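Local coordinates for protein probable amidase (Thermus thermophilus, PDB 2DC0) that is a probable amidase of the amidase signature family, with an alpha/beta fold built round one large mixed sheet, at residues Q32-L37 with V155-G160; G170-P175 with G207-S212. All blocks are in the same frame, centred on the assembly; numbering follows the deposited sequence.

Overall arrangement
Interaction 1 and interaction 2 follow one another along the chain, with their centres about 14 Å apart and one contact complete before the next begins. Interaction 1 sets the loop between helix 17-30 and strand 37-40, within the chain an outermost strand of the large mixed sheet, against the end of helix 149-157. Interaction 2, about 3 Å from the centre of the chain, places the turn leading into helix 173-179 on strand 206-210 of the same sheet. Helix 149-157 connects them: Val155 packs on Leu209 and Thr210, and its carbonyl oxygen probably accepts a hydrogen bond from Arg211. That helix thus gives its end to interaction 1 and packs against Leu209 of interaction 2.

Interaction 1 (Q32-L37 with V155-G160); sequences QDRNAL and VALGIG
Two apolar contacts carry this interface, Arg34 on Leu157 and Leu37 on Ile159, with no polar pair between the segments. The aliphatic part of Arg34 does the touching in the first: its CG lies 3.8 Å from CD1 of Leu157, and the two side chains meet at about a right angle. Arg34 sets CG anti to its carbonyl carbon (chi1 -71°), and a bend at chi2 turns the rest of the chain toward the polar groups it binds. In the second, the CD1 branch of Leu37 reaches across to Ile159, ending 4.0 Å from its CG2, and the chains run obliquely to one another. Ala36 sits between these pairs along its segment, its CB facing CD1 of Ile159 at the longer separation of 4.6 Å and also packing on Val153.

Joined here are the 3-10 turn and the first residue of strand 37-40, outermost in the sheet of this chain, and the end of helix 149-157 with the turn that follows it. That helix finishes in a Schellman motif, in which Gly158 takes a positive phi (84°) and its N makes a weak 3.4 Å bond to Val155 O. The chain then reverses through an inverse gamma turn centred on Ile159, which presents its side chain to Leu37 and to Arg27 and Ala28 of helix 17-30.

The polar groups find their partners outside the facing segment. Asn35 N closes the 3-10 turn on Gln32 O at 2.9 Å, while Asn35 ND2 serves the carbonyls of Thr131 and Pro133. The guanidinium group of Arg34 donates through NE to Asn136 O and through NH2 to Ala137 O, leaving its methylene CG to meet the leucine. Leu157 O accepts from Arg27 NE, linking the end of helix 149-157 to helix 17-30.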
loop_
_atom_site.group_PDB
_atom_site.type_symbol
_atom_site.label_atom_id
_atom_site.label_comp_id
_atom_site.label_asym_id
_atom_site.label_seq_id
_atom_site.Cartn_x
_atom_site.Cartn_y
_atom_site.Cartn_z
ATOM N N GLN A 32 15.088 -38.446 9.045
ATOM C CA GLN A 32 13.670 -38.594 9.333
ATOM C C GLN A 32 13.283 -38.020 10.697
ATOM O O GLN A 32 12.192 -37.474 10.853
ATOM C CB GLN A 32 13.295 -40.073 9.264
ATOM C CG GLN A 32 11.822 -40.354 9.430
ATOM C CD GLN A 32 11.481 -41.787 9.074
ATOM O OE1 GLN A 32 12.099 -42.728 9.577
ATOM N NE2 GLN A 32 10.498 -41.960 8.197
ATOM N N ASP A 33 14.183 -38.127 11.673
ATOM C CA ASP A 33 13.893 -37.623 13.008
ATOM C C ASP A 33 13.736 -36.101 13.066
ATOM O O ASP A 33 13.219 -35.566 14.047
ATOM C CB ASP A 33 14.954 -38.106 14.006
ATOM C CG ASP A 33 14.910 -39.622 14.212
ATOM O OD1 ASP A 33 13.817 -40.210 14.052
ATOM O OD2 ASP A 33 15.955 -40.229 14.541
ATOM N N ARG A 34 14.173 -35.402 12.022
ATOM C CA ARG A 34 14.013 -33.953 11.985
ATOM C C ARG A 34 12.529 -33.622 11.774
ATOM O O ARG A 34 12.094 -32.493 11.993
ATOM C CB ARG A 34 14.870 -33.343 10.871
ATOM C CG ARG A 34 16.365 -33.367 11.157
ATOM C CD ARG A 34 16.683 -32.606 12.441
ATOM N NE ARG A 34 18.053 -32.100 12.460
ATOM C CZ ARG A 34 19.137 -32.844 12.668
ATOM N NH1 ARG A 34 19.026 -34.145 12.882
ATOM N NH2 ARG A 34 20.339 -32.287 12.664
ATOM N N ASN A 35 11.766 -34.624 11.337
ATOM C CA ASN A 35 10.320 -34.505 11.135
ATOM C C ASN A 35 9.904 -33.397 10.169
ATOM O O ASN A 35 8.913 -32.702 10.391
ATOM C CB ASN A 35 9.652 -34.314 12.508
ATOM C CG ASN A 35 8.153 -34.547 12.477
ATOM O OD1 ASN A 35 7.668 -35.469 11.820
ATOM N ND2 ASN A 35 7.411 -33.718 13.209
ATOM N N ALA A 36 10.645 -33.258 9.076
ATOM C CA ALA A 36 10.360 -32.224 8.087
ATOM C C ALA A 36 9.189 -32.523 7.157
ATOM O O ALA A 36 8.578 -31.604 6.611
ATOM C CB ALA A 36 11.615 -31.951 7.248
ATOM N N LEU A 37 8.867 -33.799 6.973
ATOM C CA LEU A 37 7.795 -34.165 6.054
ATOM C C LEU A 37 6.457 -34.524 6.684
ATOM O O LEU A 37 6.393 -35.289 7.646
ATOM C CB LEU A 37 8.269 -35.312 5.156
ATOM C CG LEU A 37 9.598 -35.050 4.428
ATOM C CD1 LEU A 37 9.872 -36.172 3.428
ATOM C CD2 LEU A 37 9.523 -33.708 3.698
ATOM N N VAL A 155 14.945 -28.374 2.524
ATOM C CA VAL A 155 15.882 -27.749 1.588
ATOM C C VAL A 155 17.303 -27.736 2.157
ATOM O O VAL A 155 18.274 -27.999 1.442
ATOM C CB VAL A 155 15.444 -26.295 1.253
ATOM C CG1 VAL A 155 16.504 -25.597 0.401
ATOM C CG2 VAL A 155 14.117 -26.325 0.509
ATOM N N ALA A 156 17.424 -27.439 3.445
ATOM C CA ALA A 156 18.733 -27.400 4.087
ATOM C C ALA A 156 19.410 -28.772 4.101
ATOM O O ALA A 156 20.625 -28.871 3.948
ATOM C CB ALA A 156 18.599 -26.882 5.509
ATOM N N LEU A 157 18.614 -29.823 4.271
ATOM C CA LEU A 157 19.130 -31.183 4.347
ATOM C C LEU A 157 19.190 -31.930 3.013
ATOM O O LEU A 157 19.639 -33.073 2.960
ATOM C CB LEU A 157 18.296 -31.987 5.360
ATOM C CG LEU A 157 18.366 -31.472 6.807
ATOM C CD1 LEU A 157 17.473 -32.296 7.718
ATOM C CD2 LEU A 157 19.807 -31.538 7.274
ATOM N N GLY A 158 18.744 -31.291 1.938
ATOM C CA GLY A 158 18.781 -31.943 0.641
ATOM C C GLY A 158 17.594 -32.852 0.378
ATOM O O GLY A 158 17.629 -33.672 -0.538
ATOM N N ILE A 159 16.547 -32.731 1.187
ATOM C CA ILE A 159 15.342 -33.536 0.991
ATOM C C ILE A 159 14.552 -32.761 -0.057
ATOM O O ILE A 159 13.606 -32.028 0.254
ATOM C CB ILE A 159 14.533 -33.659 2.299
ATOM C CG1 ILE A 159 15.426 -34.243 3.404
ATOM C CG2 ILE A 159 13.322 -34.555 2.081
ATOM C CD1 ILE A 159 14.878 -34.090 4.822
ATOM N N GLY A 160 14.955 -32.928 -1.313
ATOM C CA GLY A 160 14.329 -32.186 -2.391
ATOM C C GLY A 160 15.274 -31.023 -2.619
ATOM O O GLY A 160 16.005 -30.646 -1.698
#

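Interaction 2 (G170-P175 with G207-S212); sequences GSIRIP and GPLTRS
The glycine- and serine-rich segment that belongs to the amidase sequence signature runs into helix 173-179, and Ile172, just before that helix, rests on Gly207, Pro208 and Leu209 of the central strand 206-210. The end of the Ile172 side chain lies over backbone: CD1 is 3.6 Å from Gly207 N and 3.7 Å from Gly207 CA, with no side chain on the glycine to come between. The other branch, CG2, anti to the backbone N, comes within 4.2 Å of Pro208 O. Leu209 approaches from further along, its CD2 methyl 3.9 Å from Ile172 O and 4.5 Å from Ile172 CG2. The same leucine also packs on Ala152 and Val155 of helix 149-157, which makes it a wedge between that helix and the Ile172 turn. Pro208 and Thr210, its neighbours in the strand, turn instead to helix 213-224.

Each partner is shaped by its own polar bonds. Ile174 N reaches back to Gly170 O at 2.8 Å, and Asp167 receives Ile172 N on one carboxylate oxygen and forms a salt bridge to Arg173 with the other. Past the strand, Thr210 OG1 donates to Ser212 O at 2.8 Å, tilted 34° from the carbonyl plane, where the chain turns toward helix 213-224.

Between the segments themselves the chemistry is purely van der Waals, in a buried setting; the packing alone sets little direction, so the orientation of the two segments probably owes more to the bonds from Asp167 and to the strand's pairing with Ser163, Gly165, Val182 and Phe184.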
loop_
_atom_site.group_PDB
_atom_site.type_symbol
_atom_site.label_atom_id
_atom_site.label_comp_id
_atom_site.label_asym_id
_atom_site.label_seq_id
_atom_site.Cartn_x
_atom_site.Cartn_y
_atom_site.Cartn_z
ATOM N N GLY A 170 6.509 -13.421 8.176
ATOM C CA GLY A 170 7.898 -13.857 8.143
ATOM C C GLY A 170 8.051 -15.362 7.990
ATOM O O GLY A 170 9.163 -15.884 8.004
ATOM N N SER A 171 6.938 -16.062 7.804
ATOM C CA SER A 171 6.963 -17.517 7.701
ATOM C C SER A 171 7.864 -18.177 6.660
ATOM O O SER A 171 8.013 -19.398 6.658
ATOM C CB SER A 171 5.539 -18.034 7.582
ATOM O OG SER A 171 4.941 -18.003 8.870
ATOM N N ILE A 172 8.457 -17.386 5.774
ATOM C CA ILE A 172 9.393 -17.920 4.790
ATOM C C ILE A 172 10.799 -17.486 5.221
ATOM O O ILE A 172 11.715 -18.296 5.318
ATOM C CB ILE A 172 9.114 -17.374 3.362
ATOM C CG1 ILE A 172 8.007 -18.195 2.700
ATOM C CG2 ILE A 172 10.378 -17.413 2.508
ATOM C CD1 ILE A 172 7.376 -17.551 1.466
ATOM N N ARG A 173 10.956 -16.195 5.489
ATOM C CA ARG A 173 12.243 -15.642 5.889
ATOM C C ARG A 173 12.777 -16.158 7.229
ATOM O O ARG A 173 13.967 -16.462 7.348
ATOM C CB ARG A 173 12.143 -14.115 5.888
ATOM C CG ARG A 173 11.857 -13.568 4.488
ATOM C CD ARG A 173 11.282 -12.158 4.521
ATOM N NE ARG A 173 9.897 -12.152 4.988
ATOM C CZ ARG A 173 9.325 -11.118 5.594
ATOM N NH1 ARG A 173 10.027 -10.007 5.808
ATOM N NH2 ARG A 173 8.055 -11.191 5.991
ATOM N N ILE A 174 11.910 -16.273 8.231
ATOM C CA ILE A 174 12.337 -16.750 9.545
ATOM C C ILE A 174 12.918 -18.168 9.499
ATOM O O ILE A 174 14.027 -18.401 9.969
ATOM C CB ILE A 174 11.168 -16.668 10.564
ATOM C CG1 ILE A 174 10.819 -15.187 10.793
ATOM C CG2 ILE A 174 11.560 -17.329 11.890
ATOM C CD1 ILE A 174 9.484 -14.954 11.439
ATOM N N PRO A 175 12.179 -19.136 8.933
ATOM C CA PRO A 175 12.747 -20.489 8.888
ATOM C C PRO A 175 13.992 -20.561 8.000
ATOM O O PRO A 175 14.908 -21.346 8.265
ATOM C CB PRO A 175 11.583 -21.351 8.383
ATOM C CG PRO A 175 10.742 -20.393 7.601
ATOM C CD PRO A 175 10.796 -19.121 8.426
ATOM N N GLY A 207 5.985 -18.111 -1.786
ATOM C CA GLY A 207 7.365 -17.909 -2.194
ATOM C C GLY A 207 8.233 -19.144 -2.042
ATOM O O GLY A 207 7.874 -20.074 -1.315
ATOM N N PRO A 208 9.393 -19.180 -2.710
ATOM C CA PRO A 208 10.297 -20.326 -2.640
ATOM C C PRO A 208 11.353 -20.325 -1.539
ATOM O O PRO A 208 11.748 -19.272 -1.014
ATOM C CB PRO A 208 10.953 -20.308 -4.009
ATOM C CG PRO A 208 11.173 -18.827 -4.197
ATOM C CD PRO A 208 9.839 -18.229 -3.749
ATOM N N LEU A 209 11.794 -21.538 -1.212
ATOM C CA LEU A 209 12.862 -21.798 -0.247
ATOM C C LEU A 209 13.860 -22.565 -1.097
ATOM O O LEU A 209 13.528 -23.603 -1.673
ATOM C CB LEU A 209 12.354 -22.656 0.913
ATOM C CG LEU A 209 11.608 -21.820 1.956
ATOM C CD1 LEU A 209 10.572 -22.663 2.658
ATOM C CD2 LEU A 209 12.618 -21.239 2.949
ATOM N N THR A 210 15.075 -22.036 -1.184
ATOM C CA THR A 210 16.122 -22.621 -2.013
ATOM C C THR A 210 17.487 -22.646 -1.342
ATOM O O THR A 210 17.662 -22.137 -0.235
ATOM C CB THR A 210 16.287 -21.801 -3.306
ATOM O OG1 THR A 210 16.621 -20.445 -2.958
ATOM C CG2 THR A 210 14.998 -21.797 -4.109
ATOM N N ARG A 211 18.461 -23.225 -2.039
ATOM C CA ARG A 211 19.825 -23.299 -1.529
ATOM C C ARG A 211 20.683 -22.145 -2.058
ATOM O O ARG A 211 21.810 -21.952 -1.611
ATOM C CB ARG A 211 20.460 -24.634 -1.919
ATOM C CG ARG A 211 19.815 -25.841 -1.259
ATOM C CD ARG A 211 20.475 -27.129 -1.711
ATOM N NE ARG A 211 21.858 -27.213 -1.250
ATOM C CZ ARG A 211 22.213 -27.479 0.004
ATOM N NH1 ARG A 211 21.284 -27.696 0.928
ATOM N NH2 ARG A 211 23.495 -27.517 0.341
ATOM N N SER A 212 20.157 -21.380 -3.007
ATOM C CA SER A 212 20.920 -20.267 -3.566
ATOM C C SER A 212 20.002 -19.173 -4.089
ATOM O O SER A 212 18.810 -19.402 -4.327
ATOM C CB SER A 212 21.801 -20.757 -4.715
ATOM O OG SER A 212 20.984 -21.250 -5.767
#